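Local atomic coordinates of apical membrane antigen 1-like protein, soluble form (Toxoplasma gondii, PDB entry 3ZLE), a protein that may take part in host-cell invasion by the parasite, being here the conserved external region of a longer membrane antigen. Residues A56-Q61 and C186-K191; P117-G122 and D212-A217; D221-A226 and D325-I330. All blocks are in the same frame, centred on the assembly; numbering follows the deposited sequence.

Contact 1. Residues A56-Q61 and C186-K191; sequences AIQMHQ and CFEPVK
Ala56 to Met59 and Phe187 to Val190 pair as a two-stranded antiparallel ribbon whose local axes run at 133° to each other, a marked departure from the straight antiparallel direction. Ala56 and Val190 form a hydrogen-bonded pair, each N reaching the other's O at 2.7 Å. Gln58 and Glu188 make the next such pair, with Gln58 N 2.8 Å from Glu188 O and a return bond from Glu188 N to Gln58 O. The non-hydrogen-bonded pairs are Ile57 with Pro189 and Met59 with Phe187. Pro189 suits its place, since this position asks for no N-H across the ribbon; its CA instead lies 3.2 Å from Ala56 O.

Ile57, Met59, Phe187 and Pro189 share one face. Ile57 CG2, anti to its own backbone N, packs 3.8 Å from Phe187 CB, the two side chains lying side by side and pointing the same way. Ile57 CD1 reaches the neighbouring Pro189 ring at CB, 4.3 Å away. This apolar face continues into the body of the protein: Phe88 meets the Phe187 ring edge-to-face, and Pro189 touches Phe261 of helix 253-262.

Ala56, Gln58, Glu188 and Val190 line the other face. Gln58 runs alongside Glu188, and its CG lies 3.4 Å from Glu188 OE2. Next to Met59, near Cys186 and its disulfide to Cys173, the His60 side chain turns back toward Glu188. Glu188 is bent at chi2 (-75°) and crosses His60 at about a right angle. The nearby carboxylate would tend to stabilise a positive charge on the imidazole. Their bond is short and nearly straight: His60 NE2 donates to the syn lone pair of Glu188 OE2 at 2.6 Å and 169°, with the oxygen almost in the ring plane.

Contact 2. Residues P117-G122 and D212-A217; sequences PKTAIG and DAWQSA
Trp214 presents its indole to Ile121 and Thr119, one over a face and the other at the edge. Ile121 CD1 makes a CH-pi contact, 3.7 Å from the centroid of the Trp214 six-membered ring and only 16° off its normal. The opposite face is taken by a residue of its own helix, Gln215, whose CB sits 3.9 Å above the ring plane, over the centre. At the edge, Trp214 NE1 donates to Thr119 OG1 at 3.0 Å and 160°, the hydroxyl oxygen lying close to the indole plane.

The second flat group is the carboxylate of Asp212, which clasps the turn ahead of helix 120-129. Lys118 N meets the syn lone pair of Asp212 OD2 at 2.7 Å. Asp212 OD1 accepts two hydrogen bonds from one face of the carboxylate plane: Thr119 N, well above the plane at 3.0 Å, and Thr119 OG1, on the anti side at 2.7 Å. Pro117 CB also leans against OD1.

Thr119 is the N-cap of helix 120-129. Its OG1 stands between the backbone N and the carbonyl carbon (chi1 71°) and accepts the capping bond from Gly122 N, 2.9 Å away. Beside it, Thr119 CG2 comes 3.4 Å from Gln215 OE1. Pro51 touches both Ile121 and Trp214, while a glycerol, probably from the crystallisation liquor, is bound at Ile121 N.

One hydroxyl thus serves three partners, donating to Asp212 and accepting from Gly122 N and Trp214 NE1, which fixes its rotation. Asp212 adds a negative charge close to the amino end of helix 120-129, where it would be expected to interact favourably with the helix dipole, and binds the loop before helix 214-217 to that end.

Contact 3. Residues D221-A226 and D325-I330; sequences DAVKDA and DCFAPI
Asp225 and Ile330 supply the hydrogen bond of this contact: Ile330 N donates to Asp225 O at 3.1 Å and 144°. The donor approaches from far above the carbonyl plane, 62° out of it, a bent geometry consistent with the corner the chain turns at Lys224 and Asp225. The carboxylate of Asp225 has its partner outside the two segments, OD1 accepting from Gly332 N.

Weaker CA-H...O contacts surround this bond. Asp225 CA lies 3.1 Å from Ile330 O, and Ala226 CA lies 3.3 Å from Ala328 O. Pro329 CA also approaches Asp225 O, at 3.5 Å. All three join backbone to backbone.

Apolar contacts gather on the Phe327 ring. Its CG is anti to the carbonyl carbon (chi1 -81°), and the ring extends toward the incoming chain. Ala226 CB approaches obliquely near the root of the ring, 3.7 Å from Phe327 CD1. Farther out, Val223 and Phe327 meet tip to tip, Val223 CG2 lying 4.0 Å from Phe327 CZ while its CB and CG1 stand near CE1. Phe327 therefore touches residues from both sides of the corner. Phe228, Trp9 and Phe22 meet the same ring, the latter two edge-to-face, making it part of an aromatic cluster.

In the fold, the corner separates strand 222-223, which pairs in parallel with strand 344-345, from strand 226-232, the middle member of a three-stranded antiparallel sheet. Strand 326-330 is an outer member of that sheet; at its start Asp325 and Cys326 face Gly229 in a classic beta bulge, and the disulfide of Cys326 to Cys236 ties it to the other outer strand, 235-238. Strand 376-383 packs against Ala328 and Pro329.

All three contacts belong to the conserved external region of the antigen, yet none packs against another. Contacts 1 and 2 interleave along the chain, in the order 56-61, 117-122, 186-191, 212-217, with centres 26 Å apart; a two-stranded ribbon and a helix start are thus interlaced within residues 56-217. Contact 3 comes afterwards, in series, its centre 31 Å from that of contact 1 and across the chain's centre. Contacts 2 and 3 have centres 23 Å apart but adjoin in sequence, helix 214-217 leading into strand 222-223. That short passage carries the chain from the interlaced region to strand 222-223 and on into the three-stranded sheet of 226-232.

Contact 1. Residues A56-Q61 and C186-K191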
ATOM      1  N   ALA A  56       7.895  -0.488   3.868  1.00 19.44           N
ATOM      2  CA  ALA A  56       8.832  -0.280   4.945  1.00 22.93           C
ATOM      3  C   ALA A  56       9.215   1.212   4.961  1.00 25.16           C
ATOM      4  O   ALA A  56       9.098   1.906   3.952  1.00 30.18           O
ATOM      5  CB  ALA A  56      10.084  -1.164   4.734  1.00 18.70           C
ATOM      6  N   ILE A  57       9.631   1.708   6.106  1.00 25.90           N
ATOM      7  CA  ILE A  57      10.225   3.031   6.178  1.00 24.95           C
ATOM      8  C   ILE A  57      11.736   2.854   6.141  1.00 22.87           C
ATOM      9  O   ILE A  57      12.317   2.435   7.097  1.00 25.07           O
ATOM     10  CB  ILE A  57       9.903   3.714   7.492  1.00 23.71           C
ATOM     11  CG1 ILE A  57       8.389   3.820   7.732  1.00 21.22           C
ATOM     12  CG2 ILE A  57      10.674   5.027   7.619  1.00 28.70           C
ATOM     13  CD1 ILE A  57       7.612   4.474   6.626  1.00 25.66           C
ATOM     14  N   GLN A  58      12.347   3.231   5.032  1.00 30.39           N
ATOM     15  CA  GLN A  58      13.798   3.305   4.902  1.00 31.22           C
ATOM     16  C   GLN A  58      14.395   4.446   5.750  1.00 31.95           C
ATOM     17  O   GLN A  58      14.060   5.618   5.564  1.00 22.13           O
ATOM     18  CB  GLN A  58      14.121   3.526   3.431  1.00 27.57           C
ATOM     19  CG  GLN A  58      15.565   3.865   3.132  1.00 32.14           C
ATOM     20  CD  GLN A  58      16.403   2.603   2.972  1.00 43.73           C
ATOM     21  OE1 GLN A  58      17.210   2.260   3.854  1.00 36.42           O
ATOM     22  NE2 GLN A  58      16.054   1.800   1.970  1.00 36.39           N
ATOM     23  N   MET A  59      15.319   4.115   6.638  1.00 37.01           N
ATOM     24  CA  MET A  59      15.980   5.136   7.459  1.00 30.03           C
ATOM     25  C   MET A  59      17.392   5.439   6.984  1.00 35.83           C
ATOM     26  O   MET A  59      17.941   4.719   6.159  1.00 36.78           O
ATOM     27  CB  MET A  59      15.985   4.682   8.906  1.00 30.53           C
ATOM     28  CG  MET A  59      14.582   4.460   9.424  1.00 32.33           C
ATOM     29  SD  MET A  59      14.467   4.676  11.198  1.00 41.87           S
ATOM     30  CE  MET A  59      15.606   3.424  11.726  1.00 36.40           C
ATOM     31  N   HIS A  60      17.980   6.517   7.494  1.00 33.79           N
ATOM     32  CA  HIS A  60      19.284   6.923   7.028  1.00 31.73           C
ATOM     33  C   HIS A  60      20.183   7.400   8.140  1.00 33.81           C
ATOM     34  O   HIS A  60      20.929   8.386   7.973  1.00 29.45           O
ATOM     35  CB  HIS A  60      19.171   7.991   5.941  1.00 36.12           C
ATOM     36  CG  HIS A  60      18.440   7.537   4.718  1.00 38.72           C
ATOM     37  ND1 HIS A  60      19.062   6.879   3.680  1.00 44.41           N
ATOM     38  CD2 HIS A  60      17.155   7.703   4.339  1.00 37.55           C
ATOM     39  CE1 HIS A  60      18.192   6.659   2.710  1.00 30.05           C
ATOM     40  NE2 HIS A  60      17.026   7.146   3.089  1.00 44.95           N
ATOM     41  N   GLN A  61      20.228   6.635   9.220  1.00 30.14           N
ATOM     42  CA  GLN A  61      21.132   6.935  10.319  1.00 30.24           C
ATOM     43  C   GLN A  61      22.536   6.521   9.896  1.00 38.07           C
ATOM     44  O   GLN A  61      22.705   5.768   8.930  1.00 39.28           O
ATOM     45  CB  GLN A  61      20.681   6.181  11.583  1.00 30.95           C
ATOM     46  CG  GLN A  61      19.231   6.452  11.924  1.00 28.37           C
ATOM     47  CD  GLN A  61      18.737   5.696  13.141  1.00 32.86           C
ATOM     48  OE1 GLN A  61      18.944   4.479  13.278  1.00 32.28           O
ATOM     49  NE2 GLN A  61      18.023   6.398  14.002  1.00 26.90           N
ATOM     50  N   CYS A 186      16.968  11.216   8.178  1.00 28.31           N
ATOM     51  CA  CYS A 186      15.912  11.289   7.178  1.00 32.20           C
ATOM     52  C   CYS A 186      15.330   9.909   6.985  1.00 30.83           C
ATOM     53  O   CYS A 186      15.954   8.911   7.335  1.00 33.00           O
ATOM     54  CB  CYS A 186      16.444  11.779   5.827  1.00 29.46           C
ATOM     55  SG  CYS A 186      17.172  13.448   5.797  1.00 41.27           S
ATOM     56  N   PHE A 187      14.176   9.850   6.352  1.00 28.50           N
ATOM     57  CA  PHE A 187      13.519   8.602   6.120  1.00 25.28           C
ATOM     58  C   PHE A 187      12.393   8.749   5.124  1.00 23.64           C
ATOM     59  O   PHE A 187      11.761   9.819   5.001  1.00 28.29           O
ATOM     60  CB  PHE A 187      13.044   7.967   7.447  1.00 26.41           C
ATOM     61  CG  PHE A 187      12.066   8.832   8.233  1.00 27.41           C
ATOM     62  CD1 PHE A 187      10.702   8.823   7.920  1.00 26.43           C
ATOM     63  CD2 PHE A 187      12.495   9.556   9.363  1.00 30.45           C
ATOM     64  CE1 PHE A 187       9.788   9.581   8.662  1.00 31.20           C
ATOM     65  CE2 PHE A 187      11.586  10.313  10.122  1.00 29.75           C
ATOM     66  CZ  PHE A 187      10.220  10.297   9.788  1.00 29.95           C
ATOM     67  N   GLU A 188      12.120   7.662   4.408  1.00 28.06           N
ATOM     68  CA  GLU A 188      11.058   7.639   3.425  1.00 25.84           C
ATOM     69  C   GLU A 188      10.492   6.230   3.216  1.00 28.67           C
ATOM     70  O   GLU A 188      11.143   5.231   3.526  1.00 37.83           O
ATOM     71  CB  GLU A 188      11.522   8.294   2.084  1.00 22.09           C
ATOM     72  CG  GLU A 188      12.616   7.545   1.301  1.00 28.21           C
ATOM     73  CD  GLU A 188      14.035   7.657   1.902  1.00 37.62           C
ATOM     74  OE1 GLU A 188      14.337   8.666   2.596  1.00 43.79           O
ATOM     75  OE2 GLU A 188      14.897   6.780   1.600  1.00 32.95           O
ATOM     76  N   PRO A 189       9.236   6.146   2.795  1.00 30.84           N
ATOM     77  CA  PRO A 189       8.654   4.827   2.639  1.00 29.54           C
ATOM     78  C   PRO A 189       9.237   4.137   1.413  1.00 28.53           C
ATOM     79  O   PRO A 189       9.615   4.804   0.480  1.00 28.18           O
ATOM     80  CB  PRO A 189       7.155   5.116   2.416  1.00 25.32           C
ATOM     81  CG  PRO A 189       6.940   6.526   2.882  1.00 27.78           C
ATOM     82  CD  PRO A 189       8.250   7.231   2.634  1.00 27.08           C
ATOM     83  N   VAL A 190       9.325   2.803   1.443  1.00 29.03           N
ATOM     84  CA  VAL A 190       9.793   2.025   0.302  1.00 24.20           C
ATOM     85  C   VAL A 190       9.127   0.643   0.324  1.00 27.32           C
ATOM     86  O   VAL A 190       8.825   0.133   1.406  1.00 30.79           O
ATOM     87  CB  VAL A 190      11.325   1.918   0.327  1.00 27.14           C
ATOM     88  CG1 VAL A 190      11.790   0.825   1.313  1.00 20.48           C
ATOM     89  CG2 VAL A 190      11.869   1.691  -1.083  1.00 26.60           C
ATOM     90  N   LYS A 191       8.753   0.106  -0.849  1.00 26.48           N
ATOM     91  CA  LYS A 191       8.522  -1.350  -0.967  1.00 25.87           C
ATOM     92  C   LYS A 191       9.813  -2.176  -0.887  1.00 29.39           C
ATOM     93  O   LYS A 191      10.721  -2.003  -1.703  1.00 31.19           O
ATOM     94  CB  LYS A 191       7.802  -1.706  -2.256  1.00 25.90           C
ATOM     95  CG  LYS A 191       6.319  -1.370  -2.318  1.00 28.55           C
ATOM     96  CD  LYS A 191       5.549  -1.847  -1.116  1.00 24.37           C
ATOM     97  CE  LYS A 191       4.049  -1.563  -1.192  1.00 17.93           C
ATOM     98  NZ  LYS A 191       3.297  -2.123  -2.342  1.00 15.83           N
TER

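Contact 2. Residues P117-G122 and D212-A217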
ATOM      1  N   PRO A 117     -10.282 -11.561  15.716  1.00 20.46           N
ATOM      2  CA  PRO A 117     -10.148 -11.634  14.278  1.00 23.42           C
ATOM      3  C   PRO A 117      -9.458 -12.913  13.812  1.00 21.68           C
ATOM      4  O   PRO A 117      -8.609 -13.436  14.502  1.00 21.43           O
ATOM      5  CB  PRO A 117      -9.313 -10.381  13.931  1.00 21.96           C
ATOM      6  CG  PRO A 117      -9.457  -9.486  15.132  1.00 21.15           C
ATOM      7  CD  PRO A 117      -9.524 -10.439  16.288  1.00 22.02           C
ATOM      8  N   LYS A 118      -9.887 -13.421  12.661  1.00 23.32           N
ATOM      9  CA  LYS A 118      -9.353 -14.634  12.103  1.00 24.89           C
ATOM     10  C   LYS A 118      -8.117 -14.437  11.205  1.00 29.81           C
ATOM     11  O   LYS A 118      -7.498 -15.411  10.850  1.00 30.68           O
ATOM     12  CB  LYS A 118     -10.433 -15.417  11.335  1.00 31.50           C
ATOM     13  CG  LYS A 118     -11.817 -15.419  12.014  1.00 31.05           C
ATOM     14  CD  LYS A 118     -11.890 -16.492  13.101  1.00 38.60           C
ATOM     15  CE  LYS A 118     -12.355 -15.924  14.434  1.00 55.56           C
ATOM     16  NZ  LYS A 118     -13.708 -15.286  14.414  1.00 45.69           N
ATOM     17  N   THR A 119      -7.678 -13.196  10.973  1.00 25.54           N
ATOM     18  CA  THR A 119      -6.443 -12.953  10.206  1.00 21.81           C
ATOM     19  C   THR A 119      -5.425 -12.230  11.039  1.00 21.69           C
ATOM     20  O   THR A 119      -5.753 -11.313  11.813  1.00 23.23           O
ATOM     21  CB  THR A 119      -6.724 -12.106   8.909  1.00 19.26           C
ATOM     22  OG1 THR A 119      -7.037 -10.738   9.281  1.00 21.63           O
ATOM     23  CG2 THR A 119      -7.893 -12.700   8.181  1.00 17.47           C
ATOM     24  N   ALA A 120      -4.159 -12.555  10.819  1.00 24.57           N
ATOM     25  CA  ALA A 120      -3.086 -11.926  11.596  1.00 20.30           C
ATOM     26  C   ALA A 120      -3.115 -10.416  11.373  1.00 22.37           C
ATOM     27  O   ALA A 120      -2.982  -9.633  12.326  1.00 27.74           O
ATOM     28  CB  ALA A 120      -1.739 -12.504  11.220  1.00 18.68           C
ATOM     29  N   ILE A 121      -3.380 -10.010  10.146  1.00 19.58           N
ATOM     30  CA  ILE A 121      -3.486  -8.566   9.836  1.00 23.69           C
ATOM     31  C   ILE A 121      -4.651  -7.883  10.590  1.00 20.00           C
ATOM     32  O   ILE A 121      -4.464  -6.814  11.171  1.00 22.73           O
ATOM     33  CB  ILE A 121      -3.612  -8.281   8.315  1.00 20.96           C
ATOM     34  CG1 ILE A 121      -2.257  -8.505   7.607  1.00 23.26           C
ATOM     35  CG2 ILE A 121      -4.080  -6.826   8.105  1.00 27.98           C
ATOM     36  CD1 ILE A 121      -2.353  -8.668   6.060  1.00 20.38           C
ATOM     37  N   GLY A 122      -5.787  -8.573  10.680  1.00 22.48           N
ATOM     38  CA  GLY A 122      -6.942  -8.069  11.435  1.00 18.85           C
ATOM     39  C   GLY A 122      -6.613  -7.933  12.922  1.00 22.91           C
ATOM     40  O   GLY A 122      -6.929  -6.905  13.547  1.00 23.61           O
ATOM     41  N   ASP A 212     -11.138  -8.140   9.458  1.00 16.48           N
ATOM     42  CA  ASP A 212     -10.699  -9.201   8.528  1.00 17.66           C
ATOM     43  C   ASP A 212     -11.123  -8.870   7.105  1.00 20.55           C
ATOM     44  O   ASP A 212     -10.770  -9.590   6.168  1.00 23.45           O
ATOM     45  CB  ASP A 212     -11.311 -10.550   8.982  1.00 21.03           C
ATOM     46  CG  ASP A 212     -10.668 -11.079  10.224  1.00 23.36           C
ATOM     47  OD1 ASP A 212      -9.459 -10.797  10.463  1.00 21.04           O
ATOM     48  OD2 ASP A 212     -11.324 -11.865  10.944  1.00 23.85           O
ATOM     49  N   ALA A 213     -11.861  -7.755   6.907  1.00 17.76           N
ATOM     50  CA  ALA A 213     -12.463  -7.510   5.579  1.00 17.53           C
ATOM     51  C   ALA A 213     -11.435  -7.375   4.475  1.00 16.62           C
ATOM     52  O   ALA A 213     -11.767  -7.630   3.305  1.00 22.47           O
ATOM     53  CB  ALA A 213     -13.383  -6.260   5.590  1.00 13.59           C
ATOM     54  N   TRP A 214     -10.309  -6.744   4.781  1.00 16.52           N
ATOM     55  CA  TRP A 214      -9.228  -6.545   3.794  1.00 17.57           C
ATOM     56  C   TRP A 214      -9.051  -7.770   2.904  1.00 19.10           C
ATOM     57  O   TRP A 214      -8.790  -7.620   1.737  1.00 25.22           O
ATOM     58  CB  TRP A 214      -7.862  -6.229   4.481  1.00 16.67           C
ATOM     59  CG  TRP A 214      -7.321  -7.386   5.266  1.00 18.80           C
ATOM     60  CD1 TRP A 214      -7.625  -7.716   6.583  1.00 21.01           C
ATOM     61  CD2 TRP A 214      -6.445  -8.452   4.776  1.00 18.76           C
ATOM     62  NE1 TRP A 214      -6.950  -8.901   6.942  1.00 18.90           N
ATOM     63  CE2 TRP A 214      -6.268  -9.381   5.840  1.00 19.97           C
ATOM     64  CE3 TRP A 214      -5.793  -8.686   3.554  1.00 21.62           C
ATOM     65  CZ2 TRP A 214      -5.476 -10.522   5.706  1.00 19.79           C
ATOM     66  CZ3 TRP A 214      -5.017  -9.803   3.409  1.00 26.36           C
ATOM     67  CH2 TRP A 214      -4.872 -10.738   4.478  1.00 27.67           C
ATOM     68  N   GLN A 215      -9.122  -8.966   3.455  1.00 19.42           N
ATOM     69  CA  GLN A 215      -8.868 -10.158   2.701  1.00 22.48           C
ATOM     70  C   GLN A 215      -9.701 -10.264   1.465  1.00 25.55           C
ATOM     71  O   GLN A 215      -9.273 -10.721   0.510  1.00 26.10           O
ATOM     72  CB  GLN A 215      -8.980 -11.405   3.545  1.00 22.69           C
ATOM     73  CG  GLN A 215      -8.342 -12.619   2.936  1.00 23.87           C
ATOM     74  CD  GLN A 215      -8.123 -13.792   3.865  1.00 22.98           C
ATOM     75  OE1 GLN A 215      -7.748 -13.654   4.968  1.00 29.88           O
ATOM     76  NE2 GLN A 215      -8.321 -14.936   3.365  1.00 25.48           N
ATOM     77  N   SER A 216     -10.886  -9.738   1.536  1.00 25.93           N
ATOM     78  CA  SER A 216     -11.889  -9.780   0.528  1.00 27.46           C
ATOM     79  C   SER A 216     -12.127  -8.506  -0.216  1.00 27.41           C
ATOM     80  O   SER A 216     -12.669  -8.521  -1.235  1.00 25.68           O
ATOM     81  CB  SER A 216     -13.182 -10.069   1.198  1.00 26.95           C
ATOM     82  OG  SER A 216     -13.264 -11.353   1.581  1.00 40.26           O
ATOM     83  N   ALA A 217     -11.771  -7.392   0.358  1.00 23.14           N
ATOM     84  CA  ALA A 217     -12.138  -6.105  -0.160  1.00 28.08           C
ATOM     85  C   ALA A 217     -11.015  -5.360  -0.802  1.00 24.10           C
ATOM     86  O   ALA A 217     -11.197  -4.497  -1.558  1.00 20.93           O
ATOM     87  CB  ALA A 217     -12.693  -5.275   0.945  1.00 26.21           C
TER

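Contact 3. Residues D221-A226 and D325-I330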
ATOM      1  N   ASP A 221      -3.029  -8.542  -3.794  1.00 22.60           N
ATOM      2  CA  ASP A 221      -2.110  -9.287  -4.654  1.00 23.47           C
ATOM      3  C   ASP A 221      -2.037  -8.789  -6.090  1.00 20.76           C
ATOM      4  O   ASP A 221      -2.961  -8.139  -6.592  1.00 18.36           O
ATOM      5  CB  ASP A 221      -2.470 -10.788  -4.626  1.00 24.53           C
ATOM      6  CG  ASP A 221      -2.580 -11.330  -3.219  1.00 34.85           C
ATOM      7  OD1 ASP A 221      -1.532 -11.437  -2.549  1.00 43.42           O
ATOM      8  OD2 ASP A 221      -3.709 -11.663  -2.779  1.00 29.00           O
ATOM      9  N   ALA A 222      -0.899  -9.045  -6.731  1.00 22.04           N
ATOM     10  CA  ALA A 222      -0.712  -8.822  -8.170  1.00 19.94           C
ATOM     11  C   ALA A 222      -1.606  -9.781  -8.905  1.00 21.32           C
ATOM     12  O   ALA A 222      -2.018 -10.777  -8.356  1.00 16.53           O
ATOM     13  CB  ALA A 222       0.750  -9.067  -8.544  1.00 20.91           C
ATOM     14  N   VAL A 223      -2.027  -9.424 -10.118  1.00 18.62           N
ATOM     15  CA  VAL A 223      -2.884 -10.312 -10.824  1.00 24.91           C
ATOM     16  C   VAL A 223      -2.067 -10.869 -12.001  1.00 28.81           C
ATOM     17  O   VAL A 223      -1.535 -10.108 -12.795  1.00 29.01           O
ATOM     18  CB  VAL A 223      -4.164  -9.598 -11.305  1.00 24.33           C
ATOM     19  CG1 VAL A 223      -5.051 -10.581 -12.039  1.00 24.10           C
ATOM     20  CG2 VAL A 223      -4.905  -8.992 -10.121  1.00 22.93           C
ATOM     21  N   LYS A 224      -1.907 -12.188 -12.058  1.00 26.31           N
ATOM     22  CA  LYS A 224      -1.073 -12.787 -13.106  1.00 30.25           C
ATOM     23  C   LYS A 224      -1.831 -13.039 -14.391  1.00 26.11           C
ATOM     24  O   LYS A 224      -3.067 -13.266 -14.391  1.00 30.05           O
ATOM     25  CB  LYS A 224      -0.273 -14.030 -12.609  1.00 29.40           C
ATOM     26  CG  LYS A 224      -0.997 -15.358 -12.600  1.00 35.61           C
ATOM     27  CD  LYS A 224      -0.189 -16.470 -11.869  1.00 38.78           C
ATOM     28  CE  LYS A 224      -1.128 -17.389 -11.070  1.00 45.30           C
ATOM     29  NZ  LYS A 224      -0.509 -18.611 -10.427  1.00 43.20           N
ATOM     30  N   ASP A 225      -1.133 -12.826 -15.482  1.00 23.29           N
ATOM     31  CA  ASP A 225      -1.681 -12.986 -16.831  1.00 20.66           C
ATOM     32  C   ASP A 225      -2.882 -12.160 -17.097  1.00 21.61           C
ATOM     33  O   ASP A 225      -3.827 -12.634 -17.718  1.00 25.22           O
ATOM     34  CB  ASP A 225      -1.953 -14.454 -17.143  1.00 23.49           C
ATOM     35  CG  ASP A 225      -0.734 -15.331 -16.917  1.00 31.87           C
ATOM     36  OD1 ASP A 225       0.415 -14.790 -16.946  1.00 30.80           O
ATOM     37  OD2 ASP A 225      -0.928 -16.498 -16.530  1.00 35.92           O
ATOM     38  N   ALA A 226      -2.831 -10.887 -16.702  1.00 26.92           N
ATOM     39  CA  ALA A 226      -3.952  -9.974 -16.960  1.00 26.99           C
ATOM     40  C   ALA A 226      -3.472  -8.570 -16.837  1.00 28.43           C
ATOM     41  O   ALA A 226      -2.453  -8.323 -16.196  1.00 23.44           O
ATOM     42  CB  ALA A 226      -5.088 -10.224 -15.972  1.00 22.39           C
ATOM     43  N   ASP A 325     -11.807  -0.951 -14.764  1.00 23.77           N
ATOM     44  CA  ASP A 325     -13.088  -1.643 -14.584  1.00 23.52           C
ATOM     45  C   ASP A 325     -13.155  -2.948 -15.376  1.00 20.31           C
ATOM     46  O   ASP A 325     -14.176  -3.576 -15.466  1.00 20.55           O
ATOM     47  CB  ASP A 325     -14.268  -0.709 -14.963  1.00 24.79           C
ATOM     48  CG  ASP A 325     -14.218  -0.256 -16.412  1.00 32.74           C
ATOM     49  OD1 ASP A 325     -13.441  -0.841 -17.200  1.00 28.47           O
ATOM     50  OD2 ASP A 325     -15.044   0.622 -16.809  1.00 34.94           O
ATOM     51  N   CYS A 326     -12.036  -3.388 -15.909  1.00 27.54           N
ATOM     52  CA  CYS A 326     -11.984  -4.748 -16.427  1.00 23.12           C
ATOM     53  C   CYS A 326     -10.547  -5.200 -16.474  1.00 25.99           C
ATOM     54  O   CYS A 326      -9.599  -4.411 -16.185  1.00 20.91           O
ATOM     55  CB  CYS A 326     -12.611  -4.820 -17.835  1.00 22.32           C
ATOM     56  SG  CYS A 326     -11.865  -3.627 -18.965  1.00 34.21           S
ATOM     57  N   PHE A 327     -10.388  -6.493 -16.745  1.00 25.13           N
ATOM     58  CA  PHE A 327      -9.107  -7.098 -16.981  1.00 23.14           C
ATOM     59  C   PHE A 327      -9.071  -7.645 -18.378  1.00 23.96           C
ATOM     60  O   PHE A 327     -10.004  -8.345 -18.809  1.00 21.25           O
ATOM     61  CB  PHE A 327      -8.901  -8.253 -16.014  1.00 23.27           C
ATOM     62  CG  PHE A 327      -8.445  -7.822 -14.683  1.00 19.06           C
ATOM     63  CD1 PHE A 327      -7.122  -7.450 -14.483  1.00 20.09           C
ATOM     64  CD2 PHE A 327      -9.361  -7.647 -13.643  1.00 19.23           C
ATOM     65  CE1 PHE A 327      -6.699  -7.029 -13.241  1.00 19.14           C
ATOM     66  CE2 PHE A 327      -8.938  -7.221 -12.397  1.00 14.19           C
ATOM     67  CZ  PHE A 327      -7.627  -6.925 -12.191  1.00 16.86           C
ATOM     68  N   ALA A 328      -7.965  -7.396 -19.068  1.00 17.69           N
ATOM     69  CA  ALA A 328      -7.700  -8.083 -20.330  1.00 22.26           C
ATOM     70  C   ALA A 328      -6.801  -9.314 -20.079  1.00 16.40           C
ATOM     71  O   ALA A 328      -5.630  -9.148 -19.729  1.00 22.22           O
ATOM     72  CB  ALA A 328      -6.976  -7.107 -21.286  1.00 20.48           C
ATOM     73  N   PRO A 329      -7.322 -10.531 -20.235  1.00 17.99           N
ATOM     74  CA  PRO A 329      -6.374 -11.649 -19.925  1.00 21.14           C
ATOM     75  C   PRO A 329      -5.307 -11.774 -21.018  1.00 26.11           C
ATOM     76  O   PRO A 329      -5.640 -11.877 -22.206  1.00 32.39           O
ATOM     77  CB  PRO A 329      -7.283 -12.907 -19.898  1.00 14.56           C
ATOM     78  CG  PRO A 329      -8.452 -12.534 -20.762  1.00 16.12           C
ATOM     79  CD  PRO A 329      -8.662 -11.030 -20.651  1.00 16.24           C
ATOM     80  N   ILE A 330      -4.051 -11.648 -20.616  1.00 23.91           N
ATOM     81  CA  ILE A 330      -2.910 -11.635 -21.516  1.00 30.01           C
ATOM     82  C   ILE A 330      -1.843 -12.470 -20.833  1.00 27.99           C
ATOM     83  O   ILE A 330      -1.401 -12.117 -19.783  1.00 31.78           O
ATOM     84  CB  ILE A 330      -2.286 -10.228 -21.623  1.00 31.23           C
ATOM     85  CG1 ILE A 330      -3.352  -9.162 -21.910  1.00 29.60           C
ATOM     86  CG2 ILE A 330      -1.139 -10.234 -22.636  1.00 26.05           C
ATOM     87  CD1 ILE A 330      -3.289  -8.608 -23.312  1.00 25.77           C
TER